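PDB 1W0N: endo-1,4-beta-xylanase D from Paenibacillus polymyxa, which hydrolyses beta-1,4 linkages in xylan and carries a calcium-dependent carbohydrate-binding module of family 36, the part modelled here, which probably binds xylan. Local coordinates for residues A[13-18]-A[48-53]; A[18-23]-A[125-130]; A[57-62]-A[73-78]. All coordinates share one frame; numbering follows the deposited sequence.

Contact 1: residues A[13-18]-A[48-53]. With CA (calcium ion), chain B; SO4 (sulfate ion), chain D.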
ATOM      1  N   THR A  13      -2.072 -11.494   8.988  0.50 10.21           N
ATOM      2  CA  THR A  13      -1.361 -10.380   9.635  0.50  9.20           C
ATOM      3  C   THR A  13      -1.836  -9.121   8.976  0.50  7.07           C
ATOM      4  O   THR A  13      -1.688  -8.975   7.779  0.50  7.55           O
ATOM      5  CB  THR A  13       0.176 -10.500   9.500  0.50 12.35           C
ATOM      6  OG1 THR A  13       0.691 -11.550  10.330  0.50 13.50           O
ATOM      7  CG2 THR A  13       0.908  -9.240   9.967  0.50 11.10           C
ATOM      8  N   LYS A  14      -2.403  -8.261   9.775  1.00  8.57           N
ATOM      9  CA  LYS A  14      -2.951  -6.992   9.317  1.00  7.66           C
ATOM     10  C   LYS A  14      -2.187  -5.867   9.966  1.00  6.92           C
ATOM     11  O   LYS A  14      -1.994  -5.874  11.189  1.00  8.36           O
ATOM     12  CB  LYS A  14      -4.440  -6.918   9.679  1.00  9.64           C
ATOM     13  CG  LYS A  14      -5.180  -5.774   9.312  0.50  9.91           C
ATOM     14  CD  LYS A  14      -6.666  -5.950   9.628  0.50  9.60           C
ATOM     15  CE  LYS A  14      -7.454  -4.743   9.255  0.50 10.60           C
ATOM     16  NZ  LYS A  14      -8.874  -4.836   9.583  0.50 12.40           N
ATOM     17  N   VAL A  15      -1.748  -4.900   9.170  1.00  6.26           N
ATOM     18  CA  VAL A  15      -1.055  -3.719   9.674  1.00  6.29           C
ATOM     19  C   VAL A  15      -1.773  -2.490   9.127  1.00  5.88           C
ATOM     20  O   VAL A  15      -2.002  -2.357   7.920  1.00  6.24           O
ATOM     21  CB  VAL A  15       0.429  -3.710   9.271  1.00  7.08           C
ATOM     22  CG1 VAL A  15       1.120  -2.463   9.793  1.00  8.10           C
ATOM     23  CG2 VAL A  15       1.125  -4.955   9.804  1.00  8.45           C
ATOM     24  N   GLU A  16      -2.161  -1.597  10.040  1.00  5.96           N
ATOM     25  CA  GLU A  16      -2.847  -0.370   9.662  1.00  6.27           C
ATOM     26  C   GLU A  16      -1.857   0.623   9.080  1.00  5.93           C
ATOM     27  O   GLU A  16      -0.769   0.837   9.633  1.00  6.63           O
ATOM     28  CB  GLU A  16      -3.519   0.238  10.890  1.00  7.08           C
ATOM     29  CG  GLU A  16      -4.597  -0.621  11.517  1.00  8.00           C
ATOM     30  CD  GLU A  16      -5.856  -0.779  10.688  1.00  8.42           C
ATOM     31  OE1 GLU A  16      -6.030  -0.024   9.715  1.00  7.84           O
ATOM     32  OE2 GLU A  16      -6.677  -1.646  11.022  1.00 11.57           O
ATOM     33  N   ALA A  17      -2.213   1.265   7.958  1.00  5.69           N
ATOM     34  CA  ALA A  17      -1.317   2.227   7.337  1.00  5.79           C
ATOM     35  C   ALA A  17      -0.940   3.353   8.293  1.00  5.70           C
ATOM     36  O   ALA A  17       0.201   3.825   8.301  1.00  6.21           O
ATOM     37  CB  ALA A  17      -1.947   2.789   6.072  1.00  6.14           C
ATOM     38  N   GLU A  18      -1.918   3.792   9.093  1.00  6.22           N
ATOM     39  CA  GLU A  18      -1.727   4.886  10.016  1.00  6.65           C
ATOM     40  C   GLU A  18      -0.744   4.541  11.147  1.00  7.13           C
ATOM     41  O   GLU A  18      -0.343   5.452  11.874  1.00  8.35           O
ATOM     42  CB  GLU A  18      -3.073   5.371  10.560  1.00  7.34           C
ATOM     43  CG  GLU A  18      -3.918   4.350  11.314  1.00  7.78           C
ATOM     44  CD  GLU A  18      -4.884   3.522  10.456  1.00  7.26           C
ATOM     45  OE1 GLU A  18      -4.570   3.233   9.268  1.00  6.41           O
ATOM     46  OE2 GLU A  18      -5.947   3.110  10.965  1.00  8.41           O
ATOM     47  N   TYR A  48       7.042  -0.214   6.772  1.00  6.60           N
ATOM     48  CA  TYR A  48       7.358  -0.815   8.055  1.00  6.96           C
ATOM     49  C   TYR A  48       8.141  -2.094   7.771  1.00  6.88           C
ATOM     50  O   TYR A  48       8.220  -2.560   6.641  1.00  8.10           O
ATOM     51  CB  TYR A  48       6.089  -1.093   8.890  1.00  7.42           C
ATOM     52  CG  TYR A  48       5.337  -2.306   8.473  1.00  7.29           C
ATOM     53  CD1 TYR A  48       4.533  -2.323   7.337  1.00  7.66           C
ATOM     54  CD2 TYR A  48       5.492  -3.493   9.188  1.00  7.99           C
ATOM     55  CE1 TYR A  48       3.901  -3.497   6.938  1.00  7.73           C
ATOM     56  CE2 TYR A  48       4.865  -4.658   8.800  1.00  8.11           C
ATOM     57  CZ  TYR A  48       4.073  -4.668   7.664  1.00  7.68           C
ATOM     58  OH  TYR A  48       3.437  -5.797   7.245  1.00  8.67           O
ATOM     59  N   SER A  49       8.741  -2.670   8.824  1.00  7.39           N
ATOM     60  CA  SER A  49       9.499  -3.895   8.689  1.00  8.07           C
ATOM     61  C   SER A  49       8.670  -5.087   9.124  1.00  7.35           C
ATOM     62  O   SER A  49       8.120  -5.100  10.223  1.00  8.27           O
ATOM     63  CB  SER A  49      10.764  -3.827   9.549  1.00  9.42           C
ATOM     64  OG  SER A  49      11.620  -2.849   9.070  1.00 21.52           O
ATOM     65  N   GLN A  50       8.596  -6.101   8.247  1.00  7.12           N
ATOM     66  CA  GLN A  50       7.843  -7.316   8.481  1.00  7.20           C
ATOM     67  C   GLN A  50       8.776  -8.515   8.483  1.00  7.11           C
ATOM     68  O   GLN A  50       9.534  -8.710   7.536  1.00  7.97           O
ATOM     69  CB  GLN A  50       6.799  -7.485   7.379  1.00  7.59           C
ATOM     70  CG  GLN A  50       5.954  -8.757   7.443  1.00  8.29           C
ATOM     71  CD  GLN A  50       5.056  -8.790   8.676  1.00  8.66           C
ATOM     72  OE1 GLN A  50       4.221  -7.884   8.867  1.00  9.64           O
ATOM     73  NE2 GLN A  50       5.183  -9.829   9.473  1.00  9.84           N
ATOM     74  N   TYR A  51       8.649  -9.383   9.501  1.00  7.33           N
ATOM     75  CA  TYR A  51       9.359 -10.651   9.505  1.00  7.29           C
ATOM     76  C   TYR A  51       8.521 -11.699   8.801  1.00  6.72           C
ATOM     77  O   TYR A  51       7.329 -11.855   9.090  1.00  7.97           O
ATOM     78  CB  TYR A  51       9.644 -11.102  10.948  1.00  8.04           C
ATOM     79  CG  TYR A  51      10.257 -12.500  10.952  0.50 10.63           C
ATOM     80  CD1 TYR A  51      11.575 -12.768  10.643  0.50  7.09           C
ATOM     81  CD2 TYR A  51       9.410 -13.616  11.186  0.50  8.73           C
ATOM     82  CE1 TYR A  51      12.063 -14.051  10.566  0.50  7.75           C
ATOM     83  CE2 TYR A  51       9.909 -14.933  11.075  0.50  8.79           C
ATOM     84  CZ  TYR A  51      11.222 -15.152  10.767  0.50  7.64           C
ATOM     85  OH  TYR A  51      11.724 -16.407  10.649  0.50  8.24           O
ATOM     86  N   PHE A  52       9.143 -12.456   7.889  1.00  6.71           N
ATOM     87  CA  PHE A  52       8.496 -13.544   7.185  1.00  6.81           C
ATOM     88  C   PHE A  52       9.202 -14.873   7.432  1.00  6.63           C
ATOM     89  O   PHE A  52      10.420 -14.985   7.252  1.00  7.85           O
ATOM     90  CB  PHE A  52       8.549 -13.310   5.673  1.00  7.40           C
ATOM     91  CG  PHE A  52       7.711 -12.161   5.197  1.00  7.36           C
ATOM     92  CD1 PHE A  52       6.331 -12.184   5.293  1.00  7.81           C
ATOM     93  CD2 PHE A  52       8.322 -11.096   4.543  1.00  8.36           C
ATOM     94  CE1 PHE A  52       5.555 -11.189   4.761  1.00  8.54           C
ATOM     95  CE2 PHE A  52       7.537 -10.078   4.015  1.00  9.21           C
ATOM     96  CZ  PHE A  52       6.171 -10.113   4.119  1.00  9.03           C
ATOM     97  N   ALA A  53       8.429 -15.894   7.762  1.00  6.63           N
ATOM     98  CA  ALA A  53       8.924 -17.275   7.760  1.00  6.87           C
ATOM     99  C   ALA A  53       8.761 -17.935   6.387  1.00  6.67           C
ATOM    100  O   ALA A  53       9.579 -18.759   5.988  1.00  8.93           O
ATOM    101  CB  ALA A  53       8.198 -18.107   8.804  1.00  8.62           C
TER
HETATM  102 CA    CA B1132      -6.652   1.993   8.817  1.00  6.09          CA
HETATM  103  S   SO4 D1134       5.306 -15.698   7.128  0.50  7.85           S
HETATM  104  O1  SO4 D1134       4.484 -16.650   7.706  0.50  9.14           O
HETATM  105  O2  SO4 D1134       5.960 -16.203   6.020  0.50 21.44           O
HETATM  106  O3  SO4 D1134       4.526 -14.470   6.895  0.50 22.42           O
HETATM  107  O4  SO4 D1134       6.171 -15.542   8.334  0.50 20.71           O
HETATM  108  O   HOH W   1      -8.694   1.754  10.088  1.00  9.66           O
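Val15 sits on the ring of Tyr48, the main apolar contact between strands 13-16 and 48-52, which run almost antiparallel (172°) with their axes 10.5 Å apart. Val15 CG1 lies over the ring centre, 4.1 Å from the centroid and 9° off its normal, a CH-pi contact. The other methyl, CG2, reaches over the phenol end and comes within 3.6 Å of Tyr48 OH. Tyr48 turns its ring under the valine because CG stands between the backbone N and the carbonyl carbon (chi1 78°). In one of its two modelled conformers, Thr13 adds a tentative contact of its methyl CG2, 3.7 Å from Gln50 OE1.

No hydrogen bond crosses the contact; the side-chain ones join residues within 48-53. Tyr48 OH donates to Gln50 OE1 at 2.8 Å, in the carbonyl plane and on a lone pair. At the other end of the amide, Gln50 NE2 gives a nearly straight bond of 3.0 Å to Tyr51 O.

Of the two segments, only 13-18 binds the calcium ion: Glu16 OE1 takes it at 2.3 Å, Glu18 is a second ligand, and Asp35 and Asp125 complete the protein ligands.

Since Tyr51 O can only accept, the Gln50 amide must face it with NE2, which leaves OE1 for the phenol. Both ends of the amide are satisfied, and the phenol is fixed beneath Val15 by a polar bond beside an apolar patch.

Contact 2: residues A[18-23]-A[125-130]. With CA (calcium ion), chain B.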
ATOM      1  N   GLU A  18      -1.918   3.792   9.093  1.00  6.22           N
ATOM      2  CA  GLU A  18      -1.727   4.886  10.016  1.00  6.65           C
ATOM      3  C   GLU A  18      -0.744   4.541  11.147  1.00  7.13           C
ATOM      4  O   GLU A  18      -0.343   5.452  11.874  1.00  8.35           O
ATOM      5  CB  GLU A  18      -3.073   5.371  10.560  1.00  7.34           C
ATOM      6  CG  GLU A  18      -3.918   4.350  11.314  1.00  7.78           C
ATOM      7  CD  GLU A  18      -4.884   3.522  10.456  1.00  7.26           C
ATOM      8  OE1 GLU A  18      -4.570   3.233   9.268  1.00  6.41           O
ATOM      9  OE2 GLU A  18      -5.947   3.110  10.965  1.00  8.41           O
ATOM     10  N   ASN A  19      -0.352   3.273  11.281  1.00  7.28           N
ATOM     11  CA  ASN A  19       0.656   2.860  12.246  1.00  7.86           C
ATOM     12  C   ASN A  19       2.041   2.648  11.635  1.00  7.79           C
ATOM     13  O   ASN A  19       2.982   2.271  12.339  1.00  9.96           O
ATOM     14  CB  ASN A  19       0.201   1.597  12.974  1.00  8.83           C
ATOM     15  CG  ASN A  19      -1.010   1.842  13.833  1.00  9.73           C
ATOM     16  OD1 ASN A  19      -1.237   2.970  14.300  1.00 12.70           O
ATOM     17  ND2 ASN A  19      -1.783   0.802  14.074  1.00 10.82           N
ATOM     18  N   MET A  20       2.177   2.896  10.342  1.00  6.64           N
ATOM     19  CA  MET A  20       3.441   2.736   9.630  1.00  6.69           C
ATOM     20  C   MET A  20       4.250   4.024   9.673  1.00  6.52           C
ATOM     21  O   MET A  20       3.760   5.083  10.066  1.00  7.60           O
ATOM     22  CB  MET A  20       3.153   2.345   8.171  1.00  6.55           C
ATOM     23  CG  MET A  20       2.437   1.022   8.034  1.00  6.71           C
ATOM     24  SD  MET A  20       2.154   0.693   6.291  1.00  6.94           S
ATOM     25  CE  MET A  20       1.117  -0.770   6.395  1.00  7.33           C
ATOM     26  N   LYS A  21       5.504   3.938   9.237  1.00  6.55           N
ATOM     27  CA  LYS A  21       6.299   5.125   8.993  1.00  6.70           C
ATOM     28  C   LYS A  21       5.729   5.834   7.757  1.00  6.62           C
ATOM     29  O   LYS A  21       5.419   5.178   6.762  1.00  7.91           O
ATOM     30  CB  LYS A  21       7.758   4.762   8.754  1.00  8.20           C
ATOM     31  CG  LYS A  21       8.665   5.924   8.611  1.00 11.74           C
ATOM     32  CD  LYS A  21      10.101   5.486   8.431  1.00 17.33           C
ATOM     33  CE  LYS A  21      11.039   6.626   8.167  1.00 22.60           C
ATOM     34  NZ  LYS A  21      10.872   7.673   9.189  1.00 30.44           N
ATOM     35  N   ILE A  22       5.563   7.148   7.850  1.00  6.81           N
ATOM     36  CA  ILE A  22       4.998   7.965   6.783  1.00  7.23           C
ATOM     37  C   ILE A  22       6.085   8.884   6.318  1.00  8.27           C
ATOM     38  O   ILE A  22       6.676   9.611   7.130  1.00 10.52           O
ATOM     39  CB  ILE A  22       3.789   8.756   7.293  1.00  7.93           C
ATOM     40  CG1 ILE A  22       2.712   7.847   7.857  1.00  8.42           C
ATOM     41  CG2 ILE A  22       3.237   9.633   6.175  1.00  9.73           C
ATOM     42  CD1 ILE A  22       1.612   8.543   8.594  1.00 10.65           C
ATOM     43  N   GLY A  23       6.370   8.918   5.021  1.00  8.64           N
ATOM     44  CA  GLY A  23       7.373   9.795   4.494  1.00 10.66           C
ATOM     45  C   GLY A  23       6.967  10.447   3.204  1.00  8.00           C
ATOM     46  O   GLY A  23       5.944  10.119   2.615  1.00  7.63           O
ATOM     47  N   ASP A 125      -5.816   2.154   3.733  1.00  4.52           N
ATOM     48  CA  ASP A 125      -6.402   1.855   5.047  1.00  4.50           C
ATOM     49  C   ASP A 125      -5.507   0.892   5.841  1.00  4.69           C
ATOM     50  O   ASP A 125      -5.110   1.186   6.975  1.00  5.46           O
ATOM     51  CB  ASP A 125      -7.805   1.284   4.816  1.00  4.98           C
ATOM     52  CG  ASP A 125      -8.595   1.016   6.080  1.00  5.73           C
ATOM     53  OD1 ASP A 125      -8.056   1.241   7.181  1.00  6.86           O
ATOM     54  OD2 ASP A 125      -9.758   0.561   5.972  1.00  6.83           O
ATOM     55  N   PHE A 126      -5.206  -0.253   5.238  1.00  4.91           N
ATOM     56  CA  PHE A 126      -4.409  -1.291   5.887  1.00  4.91           C
ATOM     57  C   PHE A 126      -3.890  -2.234   4.809  1.00  5.05           C
ATOM     58  O   PHE A 126      -4.383  -2.241   3.671  1.00  5.32           O
ATOM     59  CB  PHE A 126      -5.227  -2.077   6.929  1.00  5.61           C
ATOM     60  CG  PHE A 126      -6.417  -2.814   6.366  1.00  6.26           C
ATOM     61  CD1 PHE A 126      -6.270  -4.016   5.654  1.00  7.48           C
ATOM     62  CD2 PHE A 126      -7.699  -2.316   6.589  1.00  6.94           C
ATOM     63  CE1 PHE A 126      -7.378  -4.705   5.159  1.00  8.62           C
ATOM     64  CE2 PHE A 126      -8.819  -3.022   6.126  1.00  8.44           C
ATOM     65  CZ  PHE A 126      -8.643  -4.205   5.403  1.00  8.91           C
ATOM     66  N   ILE A 127      -2.918  -3.056   5.226  1.00  5.31           N
ATOM     67  CA  ILE A 127      -2.413  -4.166   4.438  1.00  5.19           C
ATOM     68  C   ILE A 127      -2.629  -5.447   5.236  1.00  5.46           C
ATOM     69  O   ILE A 127      -2.557  -5.450   6.464  1.00  6.52           O
ATOM     70  CB  ILE A 127      -0.911  -3.959   4.082  1.00  5.80           C
ATOM     71  CG1 ILE A 127      -0.416  -4.993   3.066  1.00  6.27           C
ATOM     72  CG2 ILE A 127      -0.036  -3.957   5.330  1.00  6.72           C
ATOM     73  CD1 ILE A 127       0.845  -4.558   2.340  1.00  7.51           C
ATOM     74  N   GLU A 128      -2.885  -6.545   4.514  1.00  5.47           N
ATOM     75  CA  GLU A 128      -3.076  -7.845   5.138  1.00  5.98           C
ATOM     76  C   GLU A 128      -2.307  -8.891   4.342  1.00  5.88           C
ATOM     77  O   GLU A 128      -2.497  -9.046   3.147  1.00  7.54           O
ATOM     78  CB  GLU A 128      -4.565  -8.221   5.158  1.00  8.25           C
ATOM     79  CG  GLU A 128      -4.883  -9.341   6.071  0.50 12.68           C
ATOM     80  CD  GLU A 128      -6.247 -10.014   5.782  0.50 24.87           C
ATOM     81  OE1 GLU A 128      -6.983  -9.708   4.843  0.50 27.08           O
ATOM     82  OE2 GLU A 128      -6.588 -11.000   6.483  0.50 28.38           O
ATOM     83  N   PHE A 129      -1.462  -9.661   5.049  1.00  6.57           N
ATOM     84  CA  PHE A 129      -0.751 -10.793   4.491  1.00  6.80           C
ATOM     85  C   PHE A 129      -1.386 -12.072   4.949  1.00  7.46           C
ATOM     86  O   PHE A 129      -1.768 -12.225   6.113  1.00  8.76           O
ATOM     87  CB  PHE A 129       0.713 -10.788   4.998  1.00  7.51           C
ATOM     88  CG  PHE A 129       1.533  -9.658   4.456  1.00  7.26           C
ATOM     89  CD1 PHE A 129       1.598  -8.428   5.099  1.00  9.45           C
ATOM     90  CD2 PHE A 129       2.266  -9.828   3.297  1.00  8.51           C
ATOM     91  CE1 PHE A 129       2.361  -7.388   4.540  1.00  9.83           C
ATOM     92  CE2 PHE A 129       3.027  -8.826   2.776  1.00 10.04           C
ATOM     93  CZ  PHE A 129       3.043  -7.588   3.380  1.00 10.23           C
ATOM     94  N   SER A 130      -1.474 -13.045   4.026  1.00  7.58           N
ATOM     95  CA  SER A 130      -1.966 -14.351   4.360  1.00  8.69           C
ATOM     96  C   SER A 130      -1.236 -15.379   3.509  1.00  8.71           C
ATOM     97  O   SER A 130      -0.591 -15.054   2.512  1.00  9.19           O
ATOM     98  CB  SER A 130      -3.457 -14.437   4.135  1.00 10.20           C
ATOM     99  OG  SER A 130      -3.792 -14.169   2.809  1.00 11.62           O
TER
HETATM  100 CA    CA B1132      -6.652   1.993   8.817  1.00  6.09          CA
HETATM  101  O   HOH W   1      -8.694   1.754  10.088  1.00  9.66           O
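The flat groups of Glu18 and Asp125 are two carboxylates that meet through the calcium ion between them, not face against face. Glu18 turns both oxygens to the metal, OE1 and OE2 each at 2.5 Å, so it binds as a bidentate ligand. Asp125 offers one carboxylate oxygen, OD1, 2.3 Å from the calcium ion, and adds its own backbone O, 2.5 Å from the same ion. Its other carboxylate oxygen, OD2, is in a salt bridge with Arg62, so the group is fixed from both ends. No aromatic ring takes part across the contact.

Glu18 OE1 and Asp125 O stand only 3.1 Å apart without a hydrogen bond; both are ligands of the same ion, whose charge probably offsets the repulsion between them. The bend in the Glu18 chain (chi2 -89°) folds its carboxylate back towards the metal. Glu16 OE1, the backbone O of Asp35 and a water 2.4 Å from the calcium ion complete a set of seven ligand atoms.

Further into the core the contact is apolar. Met20, extended beyond CG, lays its terminal methyl CE against Ile127 CG2 at 3.6 Å, the two side chains crossing at about a right angle. Val15 touches both residues, and Val46 and Tyr48 also pack on Met20.

Carboxylates, backbone carbonyls and a water round one calcium, set at the edge of a beta-sandwich, make up the kind of metal site found in many carbohydrate-binding modules of this fold. Here it ties the turn after strand 13-16 to strand 122-130, consistent with a structural role.

Contact 3: residues A[57-62]-A[73-78]. With SO4 (sulfate ion), chain D.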
ATOM      1  N   HIS A  57       3.204 -15.162  -0.192  1.00  5.64           N
ATOM      2  CA  HIS A  57       1.990 -14.694   0.449  1.00  5.77           C
ATOM      3  C   HIS A  57       0.999 -14.150  -0.568  1.00  6.07           C
ATOM      4  O   HIS A  57       1.358 -13.712  -1.649  1.00  6.93           O
ATOM      5  CB  HIS A  57       2.282 -13.540   1.431  1.00  6.04           C
ATOM      6  CG  HIS A  57       3.043 -13.995   2.630  1.00  6.18           C
ATOM      7  ND1 HIS A  57       4.394 -14.215   2.589  1.00  6.39           N
ATOM      8  CD2 HIS A  57       2.599 -14.357   3.854  1.00  7.29           C
ATOM      9  CE1 HIS A  57       4.759 -14.696   3.766  1.00  6.67           C
ATOM     10  NE2 HIS A  57       3.710 -14.789   4.551  1.00  7.53           N
ATOM     11  N   ASN A  58      -0.271 -14.147  -0.132  1.00  6.93           N
ATOM     12  CA  ASN A  58      -1.293 -13.305  -0.716  1.00  7.44           C
ATOM     13  C   ASN A  58      -1.319 -12.007   0.065  1.00  7.16           C
ATOM     14  O   ASN A  58      -1.173 -11.998   1.294  1.00  8.08           O
ATOM     15  CB  ASN A  58      -2.656 -13.989  -0.622  1.00  9.03           C
ATOM     16  CG  ASN A  58      -2.686 -15.343  -1.274  1.00 10.22           C
ATOM     17  OD1 ASN A  58      -3.161 -16.352  -0.660  1.00 16.84           O
ATOM     18  ND2 ASN A  58      -2.221 -15.419  -2.457  1.00  9.46           N
ATOM     19  N   ILE A  59      -1.467 -10.884  -0.656  1.00  7.34           N
ATOM     20  CA  ILE A  59      -1.400  -9.583  -0.031  1.00  6.79           C
ATOM     21  C   ILE A  59      -2.606  -8.760  -0.474  1.00  6.47           C
ATOM     22  O   ILE A  59      -2.819  -8.577  -1.673  1.00  7.40           O
ATOM     23  CB  ILE A  59      -0.124  -8.832  -0.389  1.00  9.14           C
ATOM     24  CG1 ILE A  59       1.126  -9.691  -0.198  1.00 12.11           C
ATOM     25  CG2 ILE A  59      -0.003  -7.582   0.466  1.00  9.78           C
ATOM     26  CD1 ILE A  59       1.835  -9.985  -1.418  1.00 12.73           C
ATOM     27  N   SER A  60      -3.367  -8.252   0.503  1.00  5.85           N
ATOM     28  CA  SER A  60      -4.498  -7.395   0.201  1.00  5.74           C
ATOM     29  C   SER A  60      -4.301  -6.036   0.856  1.00  5.37           C
ATOM     30  O   SER A  60      -3.729  -5.927   1.937  1.00  5.97           O
ATOM     31  CB  SER A  60      -5.809  -8.016   0.655  1.00  7.41           C
ATOM     32  OG  SER A  60      -6.196  -9.122  -0.142  1.00  9.30           O
ATOM     33  N   VAL A  61      -4.788  -5.003   0.170  1.00  4.78           N
ATOM     34  CA  VAL A  61      -4.789  -3.647   0.700  1.00  4.54           C
ATOM     35  C   VAL A  61      -6.187  -3.090   0.482  1.00  4.40           C
ATOM     36  O   VAL A  61      -6.736  -3.181  -0.620  1.00  4.68           O
ATOM     37  CB  VAL A  61      -3.728  -2.753   0.024  1.00  5.14           C
ATOM     38  CG1 VAL A  61      -3.896  -1.276   0.411  1.00  5.40           C
ATOM     39  CG2 VAL A  61      -2.334  -3.226   0.417  1.00  6.45           C
ATOM     40  N   ARG A  62      -6.766  -2.503   1.548  1.00  4.35           N
ATOM     41  CA  ARG A  62      -7.989  -1.736   1.403  1.00  4.48           C
ATOM     42  C   ARG A  62      -7.599  -0.284   1.131  1.00  4.20           C
ATOM     43  O   ARG A  62      -6.788   0.288   1.862  1.00  4.72           O
ATOM     44  CB  ARG A  62      -8.868  -1.837   2.650  1.00  4.94           C
ATOM     45  CG  ARG A  62     -10.176  -1.087   2.500  1.00  5.12           C
ATOM     46  CD  ARG A  62     -11.162  -1.421   3.597  1.00  5.84           C
ATOM     47  NE  ARG A  62     -12.481  -0.850   3.356  1.00  6.33           N
ATOM     48  CZ  ARG A  62     -13.066   0.128   4.051  1.00  5.88           C
ATOM     49  NH1 ARG A  62     -12.428   0.786   5.012  1.00  6.62           N
ATOM     50  NH2 ARG A  62     -14.334   0.462   3.765  1.00  6.72           N
ATOM     51  N   VAL A  73      -1.063   2.016  -6.599  1.00  6.51           N
ATOM     52  CA  VAL A  73      -0.132   1.934  -5.489  1.00  6.39           C
ATOM     53  C   VAL A  73       0.794   0.731  -5.675  1.00  5.95           C
ATOM     54  O   VAL A  73       0.314  -0.405  -5.700  1.00  7.20           O
ATOM     55  CB  VAL A  73      -0.899   1.805  -4.154  1.00  6.87           C
ATOM     56  CG1 VAL A  73       0.052   1.681  -2.981  1.00  8.25           C
ATOM     57  CG2 VAL A  73      -1.842   2.987  -3.951  1.00  7.52           C
ATOM     58  N   ASP A  74       2.092   0.992  -5.789  1.00  6.01           N
ATOM     59  CA  ASP A  74       3.083  -0.079  -5.821  1.00  5.92           C
ATOM     60  C   ASP A  74       3.281  -0.680  -4.434  1.00  5.93           C
ATOM     61  O   ASP A  74       3.322   0.041  -3.429  1.00  6.85           O
ATOM     62  CB  ASP A  74       4.437   0.461  -6.263  1.00  7.29           C
ATOM     63  CG  ASP A  74       4.561   0.704  -7.760  1.00  9.07           C
ATOM     64  OD1 ASP A  74       3.713   0.251  -8.518  1.00 11.18           O
ATOM     65  OD2 ASP A  74       5.550   1.349  -8.190  1.00 11.76           O
ATOM     66  N   LEU A  75       3.438  -1.998  -4.418  1.00  5.82           N
ATOM     67  CA  LEU A  75       3.879  -2.729  -3.244  1.00  6.09           C
ATOM     68  C   LEU A  75       5.329  -3.130  -3.446  1.00  5.82           C
ATOM     69  O   LEU A  75       5.667  -3.797  -4.427  1.00  6.24           O
ATOM     70  CB  LEU A  75       3.022  -3.970  -3.039  1.00  6.74           C
ATOM     71  CG  LEU A  75       3.446  -4.903  -1.915  1.00  7.77           C
ATOM     72  CD1 LEU A  75       3.413  -4.210  -0.563  1.00  9.44           C
ATOM     73  CD2 LEU A  75       2.575  -6.153  -1.906  1.00  9.30           C
ATOM     74  N   VAL A  76       6.172  -2.713  -2.502  1.00  6.37           N
ATOM     75  CA  VAL A  76       7.600  -2.976  -2.541  1.00  6.99           C
ATOM     76  C   VAL A  76       7.912  -3.851  -1.323  1.00  7.06           C
ATOM     77  O   VAL A  76       7.588  -3.492  -0.192  1.00  8.23           O
ATOM     78  CB  VAL A  76       8.403  -1.700  -2.537  1.00  8.70           C
ATOM     79  CG1 VAL A  76       9.849  -1.973  -2.906  1.00 10.62           C
ATOM     80  CG2 VAL A  76       7.783  -0.653  -3.484  1.00 11.40           C
ATOM     81  N   ILE A  77       8.506  -5.020  -1.554  1.00  7.29           N
ATOM     82  CA  ILE A  77       8.912  -5.919  -0.459  1.00  7.47           C
ATOM     83  C   ILE A  77      10.398  -6.142  -0.607  1.00  8.57           C
ATOM     84  O   ILE A  77      10.867  -6.655  -1.629  1.00  9.77           O
ATOM     85  CB  ILE A  77       8.161  -7.276  -0.516  1.00  7.76           C
ATOM     86  CG1 ILE A  77       6.647  -7.066  -0.431  1.00  8.39           C
ATOM     87  CG2 ILE A  77       8.656  -8.190   0.615  1.00  8.25           C
ATOM     88  CD1 ILE A  77       5.840  -8.342  -0.547  1.00  9.94           C
ATOM     89  N   GLY A  78      11.165  -5.771   0.408  1.00  9.22           N
ATOM     90  CA  GLY A  78      12.589  -5.928   0.347  1.00 10.83           C
ATOM     91  C   GLY A  78      13.217  -5.235  -0.829  1.00 12.04           C
ATOM     92  O   GLY A  78      14.171  -5.772  -1.400  1.00 14.31           O
TER
HETATM   93  S   SO4 D1134       5.306 -15.698   7.128  0.50  7.85           S
HETATM   94  O1  SO4 D1134       4.484 -16.650   7.706  0.50  9.14           O
HETATM   95  O2  SO4 D1134       5.960 -16.203   6.020  0.50 21.44           O
HETATM   96  O3  SO4 D1134       4.526 -14.470   6.895  0.50 22.42           O
HETATM   97  O4  SO4 D1134       6.171 -15.542   8.334  0.50 20.71           O
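Ile59 and Leu75, 9.2 Å apart at their CA atoms, are the nearest CA pair between residues 57-62 and 73-78, which lie on strands 56-65 and 70-77, face each other from the two sheets of the sandwich and run in roughly opposite directions. Between them the side chains meet as methyl groups. Leu75 CD2 is the shared point: it lies 3.8 Å from Ile59 CG2 and 3.9 Å from Ile59 CD1, so it fits against both branches of the isoleucine. Leu75 reaches there with CG anti to the backbone N (chi1 175°). Ile59 CD1 also approaches Ile77 CD1, more loosely at 4.4 Å; the chi2 of Ile59, 115°, lies away from a staggered value.

Near the start of strand 56-65, His57 turns the edge of its ring to a sulfate, probably from the crystallisation liquor. The bond from NE2 to O3 is weak, bent to 129°, and its 2.5 Å length is doubtfully short. On the other side of the imidazole, ND1 is hydrogen-bonded to His102 NE2, and the Phe52 ring packs nearby. Putting an alanine at His57 would probably leave His102 NE2 without this partner and open a gap beside Phe52.

No hydrogen bond crosses between 57-62 and 73-78, where the contact is apolar; the polar side chains, His57 among them, find their partners elsewhere.

How the contacts relate
All three contacts bridge parts of one small beta-sandwich. Contacts 1 and 2 are centred about 7 Å apart, share Glu18 and the calcium ion, and their segments alternate along the chain; contact 3 lies about 10 Å from the centre of each. Strand 122-130 is the common neighbour: in one sheet it pairs with 13-16 of contact 1 and with 56-65 of contact 3. The other sheet supplies 21-23, 45-52 and 70-77. Contact 3 opens after contact 1 closes and falls between the two segments of contact 2. Contacts 1 and 3 also meet at Phe52, His57 and the sulfate. The calcium ion thus joins contacts 1 and 2 at the sandwich edge, while contact 3 packs inside, between the sheets.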